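PDB 5HOS: cellulase from Xanthomonas axonopodis pv. citri, which probably hydrolyses internal beta-1,4-glucosidic bonds of cellulose and related glucans, as an endoglucanase of glycoside hydrolase family 5. Local coordinates for residues A198-Y202 and L253-W259; D51-P55 and Q92-I96; L284-G289 and I332-R336; W303-G307 and F316-P320. All blocks are in the same frame, centred on the assembly; numbering follows the deposited sequence.

Contact 1. Residues A198-Y202 and L253-W259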
loop_
_atom_site.group_PDB
_atom_site.type_symbol
_atom_site.label_atom_id
_atom_site.label_comp_id
_atom_site.label_asym_id
_atom_site.label_seq_id
_atom_site.Cartn_x
_atom_site.Cartn_y
_atom_site.Cartn_z
ATOM N N ALA A 198 2.298 -8.085 -8.849
ATOM C CA ALA A 198 3.624 -8.146 -9.491
ATOM C C ALA A 198 3.648 -9.262 -10.536
ATOM O O ALA A 198 4.069 -9.043 -11.665
ATOM C CB ALA A 198 4.729 -8.349 -8.467
ATOM N N HIS A 199 3.131 -10.429 -10.151
ATOM C CA HIS A 199 3.019 -11.608 -11.031
ATOM C C HIS A 199 2.217 -11.431 -12.338
ATOM O O HIS A 199 2.463 -12.154 -13.308
ATOM C CB HIS A 199 2.389 -12.768 -10.252
ATOM C CG HIS A 199 0.940 -12.569 -9.960
ATOM N ND1 HIS A 199 -0.048 -13.273 -10.608
ATOM C CD2 HIS A 199 0.305 -11.715 -9.122
ATOM C CE1 HIS A 199 -1.230 -12.874 -10.172
ATOM N NE2 HIS A 199 -1.045 -11.934 -9.266
ATOM N N SER A 200 1.255 -10.503 -12.346
ATOM C CA SER A 200 0.349 -10.279 -13.476
ATOM C C SER A 200 0.628 -8.984 -14.235
ATOM O O SER A 200 -0.243 -8.491 -14.961
ATOM C CB SER A 200 -1.102 -10.297 -12.973
ATOM O OG SER A 200 -1.294 -9.369 -11.909
ATOM N N TRP A 201 1.849 -8.462 -14.122
ATOM C CA TRP A 201 2.202 -7.187 -14.752
ATOM C C TRP A 201 2.006 -7.170 -16.278
ATOM O O TRP A 201 1.691 -6.119 -16.850
ATOM C CB TRP A 201 3.646 -6.794 -14.417
ATOM C CG TRP A 201 3.854 -5.314 -14.445
ATOM C CD1 TRP A 201 4.621 -4.605 -15.318
ATOM C CD2 TRP A 201 3.271 -4.359 -13.553
ATOM N NE1 TRP A 201 4.550 -3.265 -15.026
ATOM C CE2 TRP A 201 3.727 -3.082 -13.950
ATOM C CE3 TRP A 201 2.397 -4.458 -12.465
ATOM C CZ2 TRP A 201 3.341 -1.901 -13.289
ATOM C CZ3 TRP A 201 2.011 -3.290 -11.803
ATOM C CH2 TRP A 201 2.489 -2.025 -12.218
ATOM N N TYR A 202 2.195 -8.328 -16.915
ATOM C CA TYR A 202 2.010 -8.485 -18.358
ATOM C C TYR A 202 0.656 -9.074 -18.746
ATOM O O TYR A 202 0.386 -9.236 -19.943
ATOM C CB TYR A 202 3.122 -9.361 -18.936
ATOM C CG TYR A 202 4.505 -8.783 -18.835
ATOM C CD1 TYR A 202 5.288 -8.984 -17.697
ATOM C CD2 TYR A 202 5.042 -8.035 -19.870
ATOM C CE1 TYR A 202 6.570 -8.465 -17.609
ATOM C CE2 TYR A 202 6.313 -7.498 -19.786
ATOM C CZ TYR A 202 7.076 -7.721 -18.652
ATOM O OH TYR A 202 8.348 -7.212 -18.565
ATOM N N LEU A 253 8.053 -12.345 -8.372
ATOM C CA LEU A 253 8.637 -11.002 -8.480
ATOM C C LEU A 253 9.593 -10.824 -9.653
ATOM O O LEU A 253 9.879 -9.685 -10.038
ATOM C CB LEU A 253 9.375 -10.602 -7.190
ATOM C CG LEU A 253 8.556 -10.455 -5.900
ATOM C CD1 LEU A 253 9.402 -9.826 -4.800
ATOM C CD2 LEU A 253 7.277 -9.644 -6.100
ATOM N N ARG A 254 10.086 -11.917 -10.230
ATOM C CA ARG A 254 11.211 -11.818 -11.172
ATOM C C ARG A 254 10.940 -10.952 -12.423
ATOM O O ARG A 254 11.721 -10.041 -12.718
ATOM C CB ARG A 254 11.710 -13.207 -11.580
ATOM C CG ARG A 254 13.070 -13.176 -12.258
ATOM C CD ARG A 254 13.583 -14.581 -12.559
ATOM N NE ARG A 254 14.030 -15.305 -11.364
ATOM C CZ ARG A 254 15.152 -15.059 -10.679
ATOM N NH1 ARG A 254 15.995 -14.075 -11.027
ATOM N NH2 ARG A 254 15.436 -15.803 -9.618
ATOM N N SER A 255 9.868 -11.230 -13.166
ATOM C CA SER A 255 9.626 -10.465 -14.409
ATOM C C SER A 255 9.309 -8.996 -14.106
ATOM O O SER A 255 9.802 -8.108 -14.795
ATOM C CB SER A 255 8.572 -11.113 -15.318
ATOM O OG SER A 255 7.298 -11.182 -14.716
ATOM N N PHE A 256 8.548 -8.738 -13.045
ATOM C CA PHE A 256 8.281 -7.359 -12.609
ATOM C C PHE A 256 9.576 -6.608 -12.303
ATOM O O PHE A 256 9.745 -5.449 -12.704
ATOM C CB PHE A 256 7.347 -7.356 -11.398
ATOM C CG PHE A 256 6.978 -5.981 -10.915
ATOM C CD1 PHE A 256 6.216 -5.130 -11.703
ATOM C CD2 PHE A 256 7.402 -5.531 -9.668
ATOM C CE1 PHE A 256 5.881 -3.854 -11.260
ATOM C CE2 PHE A 256 7.064 -4.258 -9.213
ATOM C CZ PHE A 256 6.308 -3.419 -10.013
ATOM N N THR A 257 10.499 -7.291 -11.625
ATOM C CA THR A 257 11.793 -6.712 -11.269
ATOM C C THR A 257 12.590 -6.282 -12.506
ATOM O O THR A 257 13.100 -5.154 -12.568
ATOM C CB THR A 257 12.590 -7.684 -10.375
ATOM O OG1 THR A 257 11.844 -7.917 -9.166
ATOM C CG2 THR A 257 13.943 -7.116 -10.016
ATOM N N GLU A 258 12.687 -7.157 -13.498
ATOM C CA GLU A 258 13.402 -6.799 -14.730
ATOM C C GLU A 258 12.655 -5.715 -15.539
ATOM O O GLU A 258 13.286 -4.885 -16.204
ATOM C CB GLU A 258 13.683 -8.047 -15.578
ATOM C CG GLU A 258 14.623 -7.795 -16.757
ATOM C CD GLU A 258 15.973 -7.208 -16.366
ATOM O OE1 GLU A 258 16.510 -6.393 -17.161
ATOM O OE2 GLU A 258 16.482 -7.552 -15.274
ATOM N N TRP A 259 11.324 -5.723 -15.476
ATOM C CA TRP A 259 10.517 -4.661 -16.087
ATOM C C TRP A 259 10.875 -3.301 -15.466
ATOM O O TRP A 259 11.074 -2.323 -16.195
ATOM C CB TRP A 259 9.005 -4.936 -15.931
ATOM C CG TRP A 259 8.151 -3.890 -16.595
ATOM C CD1 TRP A 259 7.715 -3.881 -17.889
ATOM C CD2 TRP A 259 7.651 -2.687 -15.997
ATOM N NE1 TRP A 259 6.973 -2.748 -18.135
ATOM C CE2 TRP A 259 6.914 -1.999 -16.991
ATOM C CE3 TRP A 259 7.745 -2.127 -14.711
ATOM C CZ2 TRP A 259 6.267 -0.779 -16.742
ATOM C CZ3 TRP A 259 7.106 -0.908 -14.466
ATOM C CH2 TRP A 259 6.380 -0.249 -15.482
HETATM O O HOH W 1 6.874 -10.674 -11.843
HETATM O O HOH W 2 5.019 -9.990 -14.114
HETATM O O HOH W 3 10.383 -8.697 -17.461
#
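An aromatic cluster of Trp201, Tyr202, Phe256 and Trp259 joins the loop after strand 188-191 to helix 248-262, one of the outer helices of this (beta/alpha)8 barrel. Trp201 is the shared member, meeting two helix rings in two different ways. To Phe256 it offers a face: CE1 of Phe256 stands over the indole, 3.5 Å from Trp201 CD2, and the planes meet at 69° in a T-shaped pair. To Trp259 it offers its edge instead. Trp201 NE1 lies over the Trp259 face, 3.3 Å from Trp259 CD2, with the planes 64° apart. Phe256 and Trp259, three residues apart on the helix, both carry CG anti to N (chi1 -178°) and reach the same indole. Tyr202 OH meets the edge of the Trp259 indole, near its plane and 3.5 Å from Trp259 CD1. The NE1 of Trp259 itself is bound by the carbonyl of Ala211.

Ala198, first residue of a type I turn ending at Trp201, closes the inner side, its CB 3.7 Å from Leu253 CD2. No direct hydrogen bond crosses here; water does the polar work. One water accepts from Phe256 N and donates weakly to Ala198 O, and another links Ala198 O to Ser255 OG. Near the surface a third receives or gives a bond at Tyr202 OH, 2.8 Å away, and donates to Ser255 O.

Contact 2. Residues D51-P55 and Q92-I96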
loop_
_atom_site.group_PDB
_atom_site.type_symbol
_atom_site.label_atom_id
_atom_site.label_comp_id
_atom_site.label_asym_id
_atom_site.label_seq_id
_atom_site.Cartn_x
_atom_site.Cartn_y
_atom_site.Cartn_z
ATOM N N ASP A 51 -17.520 0.768 13.938
ATOM C CA ASP A 51 -17.351 0.225 12.579
ATOM C C ASP A 51 -15.896 0.159 12.103
ATOM O O ASP A 51 -15.542 -0.720 11.316
ATOM C CB ASP A 51 -18.153 1.057 11.579
ATOM C CG ASP A 51 -19.626 1.020 11.858
ATOM O OD1 ASP A 51 -20.153 -0.097 12.014
ATOM O OD2 ASP A 51 -20.246 2.100 11.919
ATOM N N TYR A 52 -15.075 1.108 12.549
ATOM C CA TYR A 52 -13.666 1.175 12.170
ATOM C C TYR A 52 -12.866 1.859 13.285
ATOM O O TYR A 52 -13.448 2.451 14.192
ATOM C CB TYR A 52 -13.526 1.952 10.855
ATOM C CG TYR A 52 -13.848 3.435 10.958
ATOM C CD1 TYR A 52 -15.158 3.894 10.876
ATOM C CD2 TYR A 52 -12.825 4.384 11.118
ATOM C CE1 TYR A 52 -15.454 5.249 10.960
ATOM C CE2 TYR A 52 -13.113 5.739 11.215
ATOM C CZ TYR A 52 -14.418 6.170 11.126
ATOM O OH TYR A 52 -14.702 7.512 11.212
ATOM N N ARG A 53 -11.539 1.782 13.190
ATOM C CA ARG A 53 -10.623 2.318 14.205
ATOM C C ARG A 53 -9.353 2.840 13.548
ATOM O O ARG A 53 -9.003 2.415 12.445
ATOM C CB ARG A 53 -10.226 1.222 15.206
ATOM C CG ARG A 53 -9.479 0.049 14.572
ATOM C CD ARG A 53 -8.923 -0.940 15.582
ATOM N NE ARG A 53 -7.754 -0.436 16.312
ATOM C CZ ARG A 53 -7.760 0.082 17.546
ATOM N NH1 ARG A 53 -8.888 0.210 18.253
ATOM N NH2 ARG A 53 -6.610 0.486 18.087
ATOM N N TYR A 54 -8.669 3.743 14.243
ATOM C CA TYR A 54 -7.291 4.097 13.924
ATOM C C TYR A 54 -6.369 3.458 14.969
ATOM O O TYR A 54 -6.819 3.105 16.063
ATOM C CB TYR A 54 -7.119 5.622 13.857
ATOM C CG TYR A 54 -7.529 6.202 12.516
ATOM C CD1 TYR A 54 -8.868 6.256 12.136
ATOM C CD2 TYR A 54 -6.574 6.686 11.617
ATOM C CE1 TYR A 54 -9.249 6.768 10.904
ATOM C CE2 TYR A 54 -6.945 7.202 10.384
ATOM C CZ TYR A 54 -8.279 7.243 10.029
ATOM O OH TYR A 54 -8.651 7.756 8.811
ATOM N N PRO A 55 -5.081 3.282 14.634
ATOM C CA PRO A 55 -4.178 2.634 15.588
ATOM C C PRO A 55 -3.883 3.473 16.839
ATOM O O PRO A 55 -3.812 4.695 16.758
ATOM C CB PRO A 55 -2.889 2.423 14.771
ATOM C CG PRO A 55 -3.263 2.648 13.347
ATOM C CD PRO A 55 -4.386 3.631 13.380
ATOM N N GLN A 92 -11.907 13.098 10.160
ATOM C CA GLN A 92 -11.138 12.044 9.504
ATOM C C GLN A 92 -9.735 12.563 9.190
ATOM O O GLN A 92 -8.746 11.851 9.394
ATOM C CB GLN A 92 -11.841 11.548 8.236
ATOM C CG GLN A 92 -11.390 10.165 7.764
ATOM C CD GLN A 92 -11.866 8.994 8.617
ATOM O OE1 GLN A 92 -11.291 7.908 8.537
ATOM N NE2 GLN A 92 -12.906 9.193 9.417
ATOM N N LEU A 93 -9.651 13.808 8.725
ATOM C CA LEU A 93 -8.348 14.430 8.488
ATOM C C LEU A 93 -7.525 14.535 9.775
ATOM O O LEU A 93 -6.331 14.230 9.769
ATOM C CB LEU A 93 -8.493 15.799 7.833
ATOM C CG LEU A 93 -7.183 16.529 7.488
ATOM C CD1 LEU A 93 -6.262 15.681 6.617
ATOM C CD2 LEU A 93 -7.516 17.852 6.812
ATOM N N ALA A 94 -8.157 14.942 10.873
ATOM C CA ALA A 94 -7.472 14.979 12.178
ATOM C C ALA A 94 -7.019 13.589 12.637
ATOM O O ALA A 94 -5.951 13.458 13.211
ATOM C CB ALA A 94 -8.346 15.635 13.237
ATOM N N LEU A 95 -7.814 12.550 12.370
ATOM C CA LEU A 95 -7.376 11.177 12.672
ATOM C C LEU A 95 -6.117 10.798 11.911
ATOM O O LEU A 95 -5.216 10.204 12.478
ATOM C CB LEU A 95 -8.479 10.149 12.412
ATOM C CG LEU A 95 -9.573 10.175 13.472
ATOM C CD1 LEU A 95 -10.865 9.572 12.934
ATOM C CD2 LEU A 95 -9.113 9.462 14.736
ATOM N N ILE A 96 -6.054 11.155 10.635
ATOM C CA ILE A 96 -4.864 10.873 9.822
ATOM C C ILE A 96 -3.691 11.709 10.338
ATOM O O ILE A 96 -2.588 11.198 10.451
ATOM C CB ILE A 96 -5.111 11.092 8.311
ATOM C CG1 ILE A 96 -6.189 10.116 7.814
ATOM C CG2 ILE A 96 -3.829 10.879 7.507
ATOM C CD1 ILE A 96 -6.763 10.462 6.453
#
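Tyr52 and Tyr54 reach from an extended, irregular run of chain, 51-55, to the flank of the regular helical turn 92-96, and the two backbones stay well apart: the nearest CA atoms, of Tyr54 and Leu95, are 7.2 Å from each other. Alternation in the extended chain turns both tyrosines toward the helix and Arg53 away from it. Side chains therefore carry the junction, and the amide of Gln92 serves both phenols in opposite senses. Tyr54 OH donates to Gln92 OE1 over 2.7 Å, approaching from above the carbonyl plane, 43° out of it. On the other branch, Gln92 NE2 donates to Tyr52 OH over 3.0 Å, and here the oxygen lies in the amide plane. A bend in the glutamine chain (chi2 72°) carries the amide to the two hydroxyls. Both ends of the amide are engaged, one as acceptor and one as donor, which limits its rotation.

The Tyr54 ring is held by carbon as well. Leu95 CB sits almost exactly over its centre, 3.6 Å from the centroid and 7° off the normal, a CH-pi contact, while Ile96 CG1 approaches the hydroxyl end at 3.6 Å from Tyr54 OH.

Around this junction, Tyr54 packs on Leu73 and Ile75 of barrel strand 70-75, and Ile96 touches Ile75 too. Arg79 and Leu80 of helix 77-80 touch the Gln92 side chain, and the loop before helix 57-65 is thus joined to helix 90-105 beside the second barrel strand.

Contact 3. Residues L284-G289 and I332-R336; sequences LNGMLG and ILSPR
Arg336 reaches across from helix 330-341 to helix 278-293, touching both apolar and polar groups of its neighbour on the way. The two helical segments run nearly parallel, their axes 10.5 Å apart and crossing at -19°, as suits consecutive outer helices of a (beta/alpha)8 barrel. Starting at the backbone, Arg336 CB and CG lie against Leu288 CD1, with CG 3.7 Å from that methyl. The chain then bends (chi2 -75°), passing CD over Leu288 CB, and runs straight on to the guanidinium. There NE and NH1 turn side-on to a single oxygen: NH1 donates to Asn285 OD1 over 3.0 Å, and NE to the same Asn285 OD1 over a longer 3.3 Å. The oxygen lies in the guanidinium plane, although the amide plane itself is turned 61° from it. Asn285 O and Gly289 N of the helix backbone lie over one guanidinium face, and NH2 comes within 3.4 Å of Gly289 CA before finding its salt-bridge partner, Glu292.

Beneath this polar layer, Ile332 CG2 fits between Leu284 and Asn285, 3.9 Å from Leu284 CD2 and 3.5 Å from Asn285 ND2. Leu333 completes the inner side toward the barrel, where Trp303 lies against both it and Leu284.

Asn285 OD1 thus accepts two arginine N-H groups and, in addition, a water that also donates to Ile332 O. This concentration of donors would be expected to polarise the amide carbonyl, while Glu292, which salt-bridges Arg336, probably offsets its charge and that of nearby Arg339.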
loop_
_atom_site.group_PDB
_atom_site.type_symbol
_atom_site.label_atom_id
_atom_site.label_comp_id
_atom_site.label_asym_id
_atom_site.label_seq_id
_atom_site.Cartn_x
_atom_site.Cartn_y
_atom_site.Cartn_z
ATOM N N LEU A 284 9.169 -16.594 2.196
ATOM C CA LEU A 284 9.212 -15.237 2.728
ATOM C C LEU A 284 10.648 -14.734 2.819
ATOM O O LEU A 284 10.963 -13.661 2.295
ATOM C CB LEU A 284 8.538 -15.165 4.100
ATOM C CG LEU A 284 8.526 -13.805 4.802
ATOM C CD1 LEU A 284 7.828 -12.762 3.944
ATOM C CD2 LEU A 284 7.851 -13.922 6.160
ATOM N N ASN A 285 11.508 -15.514 3.482
ATOM C CA ASN A 285 12.941 -15.196 3.583
ATOM C C ASN A 285 13.583 -14.931 2.237
ATOM O O ASN A 285 14.307 -13.946 2.061
ATOM C CB ASN A 285 13.715 -16.337 4.271
ATOM C CG ASN A 285 14.044 -16.025 5.709
ATOM O OD1 ASN A 285 14.792 -15.091 5.980
ATOM N ND2 ASN A 285 13.490 -16.804 6.642
ATOM N N GLY A 286 13.319 -15.832 1.295
ATOM C CA GLY A 286 13.851 -15.710 -0.049
ATOM C C GLY A 286 13.392 -14.449 -0.751
ATOM O O GLY A 286 14.199 -13.746 -1.371
ATOM N N MET A 287 12.100 -14.152 -0.645
ATOM C CA MET A 287 11.547 -12.973 -1.319
ATOM C C MET A 287 12.111 -11.683 -0.739
ATOM O O MET A 287 12.444 -10.767 -1.482
ATOM C CB MET A 287 10.025 -12.968 -1.247
ATOM C CG MET A 287 9.374 -11.972 -2.193
ATOM S SD MET A 287 7.573 -12.041 -2.225
ATOM C CE MET A 287 7.175 -12.505 -0.538
ATOM N N LEU A 288 12.243 -11.620 0.583
ATOM C CA LEU A 288 12.840 -10.447 1.235
ATOM C C LEU A 288 14.321 -10.297 0.882
ATOM O O LEU A 288 14.785 -9.193 0.627
ATOM C CB LEU A 288 12.639 -10.506 2.751
ATOM C CG LEU A 288 11.167 -10.493 3.194
ATOM C CD1 LEU A 288 11.061 -10.798 4.677
ATOM C CD2 LEU A 288 10.477 -9.177 2.868
ATOM N N GLY A 289 15.055 -11.405 0.850
ATOM C CA GLY A 289 16.455 -11.389 0.395
ATOM C C GLY A 289 16.606 -10.974 -1.059
ATOM O O GLY A 289 17.523 -10.226 -1.417
ATOM N N ILE A 332 11.050 -13.592 11.154
ATOM C CA ILE A 332 11.653 -13.361 9.836
ATOM C C ILE A 332 11.592 -11.887 9.435
ATOM O O ILE A 332 12.582 -11.344 8.942
ATOM C CB ILE A 332 10.970 -14.228 8.754
ATOM C CG1 ILE A 332 11.127 -15.717 9.102
ATOM C CG2 ILE A 332 11.555 -13.924 7.371
ATOM C CD1 ILE A 332 10.168 -16.644 8.380
ATOM N N LEU A 333 10.436 -11.248 9.631
ATOM C CA LEU A 333 10.252 -9.850 9.207
ATOM C C LEU A 333 11.167 -8.885 9.946
ATOM O O LEU A 333 11.703 -7.951 9.338
ATOM C CB LEU A 333 8.799 -9.406 9.378
ATOM C CG LEU A 333 7.768 -10.113 8.500
ATOM C CD1 LEU A 333 6.357 -9.868 9.020
ATOM C CD2 LEU A 333 7.893 -9.665 7.045
ATOM N N SER A 334 11.352 -9.117 11.247
ATOM C CA SER A 334 12.116 -8.195 12.085
ATOM C C SER A 334 13.602 -8.092 11.692
ATOM O O SER A 334 14.083 -6.983 11.466
ATOM C CB SER A 334 11.930 -8.513 13.577
ATOM O OG SER A 334 12.571 -7.544 14.380
ATOM N N PRO A 335 14.329 -9.230 11.592
ATOM C CA PRO A 335 15.734 -9.106 11.157
ATOM C C PRO A 335 15.904 -8.551 9.731
ATOM O O PRO A 335 16.884 -7.856 9.462
ATOM C CB PRO A 335 16.296 -10.535 11.276
ATOM C CG PRO A 335 15.133 -11.432 11.514
ATOM C CD PRO A 335 14.001 -10.600 12.037
ATOM N N ARG A 336 14.961 -8.844 8.839
ATOM C CA ARG A 336 14.994 -8.296 7.476
ATOM C C ARG A 336 14.755 -6.783 7.489
ATOM O O ARG A 336 15.456 -6.032 6.803
ATOM C CB ARG A 336 13.975 -9.008 6.583
ATOM C CG ARG A 336 14.293 -10.479 6.349
ATOM C CD ARG A 336 15.444 -10.656 5.371
ATOM N NE ARG A 336 15.715 -12.067 5.097
ATOM C CZ ARG A 336 16.670 -12.519 4.282
ATOM N NH1 ARG A 336 16.820 -13.829 4.112
ATOM N NH2 ARG A 336 17.475 -11.676 3.636
HETATM O O HOH W 4 15.044 -13.309 8.186
#

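Contact 4. Residues W303-G307 and F316-P320; sequences WWAAG and FNVQP
Val318 packs its two methyls against the pyrrole end of the Trp303 indole, CG2 lying 3.5 Å from Trp303 CD1 and CG1 near NE1. Ala306 CB adds to this apolar patch, 4.0 Å from Val318 CG2. At the edge of the indole the chemistry turns polar: Trp303 NE1 donates to Phe316 O over 2.8 Å, with the N-H in the carbonyl plane and the oxygen close to the ring plane. The N-H of the cis Trp304-Ala305 peptide makes a weak bond to the same oxygen, just where the last barrel strand turns a corner. Coming back, Val318 N donates to Ala305 O over 3.1 Å.

Farther out, Asn317 OD1 accepts from Gln319 N in an Asx turn. Gly307 N donates to Gln319 OE1 over 2.9 Å, standing well above the plane of the glutamine amide. A water joins Gly307 O to Asn317 ND2.

A cis peptide after a tryptophan at the end of the eighth strand recurs in family 5 glycosidases, bordering the substrate cleft; the Trp304-Ala305 bond is consistent with that. Phe316 O, Ala305 O and Gly307 N, all on buried residues, find hydrogen-bond partners across the contact.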
loop_
_atom_site.group_PDB
_atom_site.type_symbol
_atom_site.label_atom_id
_atom_site.label_comp_id
_atom_site.label_asym_id
_atom_site.label_seq_id
_atom_site.Cartn_x
_atom_site.Cartn_y
_atom_site.Cartn_z
ATOM N N TRP A 303 4.260 -5.379 4.883
ATOM C CA TRP A 303 3.523 -6.616 5.131
ATOM C C TRP A 303 2.038 -6.367 5.336
ATOM O O TRP A 303 1.652 -5.383 5.979
ATOM C CB TRP A 303 4.107 -7.263 6.395
ATOM C CG TRP A 303 3.392 -8.451 6.930
ATOM C CD1 TRP A 303 2.332 -8.460 7.798
ATOM C CD2 TRP A 303 3.711 -9.811 6.669
ATOM N NE1 TRP A 303 1.963 -9.754 8.078
ATOM C CE2 TRP A 303 2.802 -10.604 7.406
ATOM C CE3 TRP A 303 4.688 -10.444 5.885
ATOM C CZ2 TRP A 303 2.838 -11.999 7.378
ATOM C CZ3 TRP A 303 4.723 -11.831 5.855
ATOM C CH2 TRP A 303 3.807 -12.591 6.596
ATOM N N TRP A 304 1.208 -7.263 4.802
ATOM C CA TRP A 304 -0.226 -7.267 5.081
ATOM C C TRP A 304 -0.493 -8.480 5.985
ATOM O O TRP A 304 -0.311 -9.609 5.532
ATOM C CB TRP A 304 -1.056 -7.390 3.792
ATOM C CG TRP A 304 -2.521 -7.324 4.091
ATOM C CD1 TRP A 304 -3.327 -8.354 4.473
ATOM C CD2 TRP A 304 -3.344 -6.153 4.088
ATOM N NE1 TRP A 304 -4.605 -7.901 4.699
ATOM C CE2 TRP A 304 -4.643 -6.552 4.478
ATOM C CE3 TRP A 304 -3.110 -4.805 3.805
ATOM C CZ2 TRP A 304 -5.707 -5.652 4.571
ATOM C CZ3 TRP A 304 -4.167 -3.907 3.903
ATOM C CH2 TRP A 304 -5.450 -4.333 4.289
ATOM N N ALA A 305 -0.915 -8.302 7.239
ATOM C CA ALA A 305 -1.175 -7.005 7.899
ATOM C C ALA A 305 -1.116 -7.179 9.405
ATOM O O ALA A 305 -0.950 -8.282 9.901
ATOM C CB ALA A 305 -2.544 -6.471 7.508
ATOM N N ALA A 306 -1.244 -6.063 10.116
ATOM C CA ALA A 306 -1.519 -6.057 11.541
ATOM C C ALA A 306 -2.695 -5.100 11.784
ATOM O O ALA A 306 -3.339 -4.638 10.839
ATOM C CB ALA A 306 -0.276 -5.649 12.318
ATOM N N GLY A 307 -2.972 -4.803 13.045
ATOM C CA GLY A 307 -4.149 -4.031 13.426
ATOM C C GLY A 307 -4.877 -4.798 14.507
ATOM O O GLY A 307 -4.857 -6.034 14.527
ATOM N N PHE A 316 -2.281 -14.091 8.217
ATOM C CA PHE A 316 -1.208 -13.108 8.014
ATOM C C PHE A 316 -1.075 -12.103 9.149
ATOM O O PHE A 316 -0.253 -11.187 9.061
ATOM C CB PHE A 316 -1.417 -12.339 6.701
ATOM C CG PHE A 316 -1.647 -13.209 5.492
ATOM C CD1 PHE A 316 -0.923 -14.378 5.295
ATOM C CD2 PHE A 316 -2.567 -12.829 4.523
ATOM C CE1 PHE A 316 -1.127 -15.164 4.171
ATOM C CE2 PHE A 316 -2.769 -13.606 3.390
ATOM C CZ PHE A 316 -2.052 -14.779 3.213
ATOM N N ASN A 317 -1.859 -12.262 10.213
ATOM C CA ASN A 317 -1.893 -11.267 11.287
ATOM C C ASN A 317 -0.604 -11.259 12.098
ATOM O O ASN A 317 -0.254 -12.266 12.711
ATOM C CB ASN A 317 -3.087 -11.512 12.216
ATOM C CG ASN A 317 -3.252 -10.415 13.257
ATOM O OD1 ASN A 317 -2.732 -9.296 13.108
ATOM N ND2 ASN A 317 -3.971 -10.729 14.327
ATOM N N VAL A 318 0.093 -10.119 12.116
ATOM C CA VAL A 318 1.313 -9.983 12.933
ATOM C C VAL A 318 1.115 -9.004 14.094
ATOM O O VAL A 318 2.080 -8.559 14.706
ATOM C CB VAL A 318 2.574 -9.654 12.097
ATOM C CG1 VAL A 318 2.944 -10.843 11.226
ATOM C CG2 VAL A 318 2.400 -8.398 11.252
ATOM N N GLN A 319 -0.141 -8.693 14.409
ATOM C CA GLN A 319 -0.478 -7.970 15.640
ATOM C C GLN A 319 -0.061 -8.848 16.821
ATOM O O GLN A 319 -0.412 -10.035 16.841
ATOM C CB GLN A 319 -1.991 -7.722 15.726
ATOM C CG GLN A 319 -2.435 -6.825 16.874
ATOM C CD GLN A 319 -2.131 -5.360 16.626
ATOM O OE1 GLN A 319 -1.542 -4.997 15.607
ATOM N NE2 GLN A 319 -2.544 -4.507 17.550
ATOM N N PRO A 320 0.673 -8.279 17.806
ATOM C CA PRO A 320 1.008 -9.094 18.983
ATOM C C PRO A 320 -0.248 -9.585 19.707
ATOM O O PRO A 320 -1.303 -8.943 19.625
ATOM C CB PRO A 320 1.847 -8.156 19.868
ATOM C CG PRO A 320 1.784 -6.807 19.253
ATOM C CD PRO A 320 1.247 -6.922 17.864
HETATM O O HOH W 5 -5.379 -8.517 15.756
#

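Overall arrangement
The four contacts lie round one (beta/alpha)8 barrel. Contacts 1 and 2 stand on opposite sides of the chain's centre, their own centres 34 Å apart. Contact 3 connects its neighbours: Leu253 CD1 of contact 1 packs 3.4 Å from Met287 CG, and Leu333 CD2 lies 3.5 Å from Trp303 CE3 of contact 4. Contact 4 is nested within the chain loop that contact 3 closes, and Trp303 of the final strand packs against Leu284 and Leu333, one from each of the last two helices. Contact 2 comes within about 6 Å of contact 4, nearest atoms, without touching. As in other family 5 enzymes, the active site is expected at the C-terminal ends of the strands, where strand 298-306 finishes in contact 4.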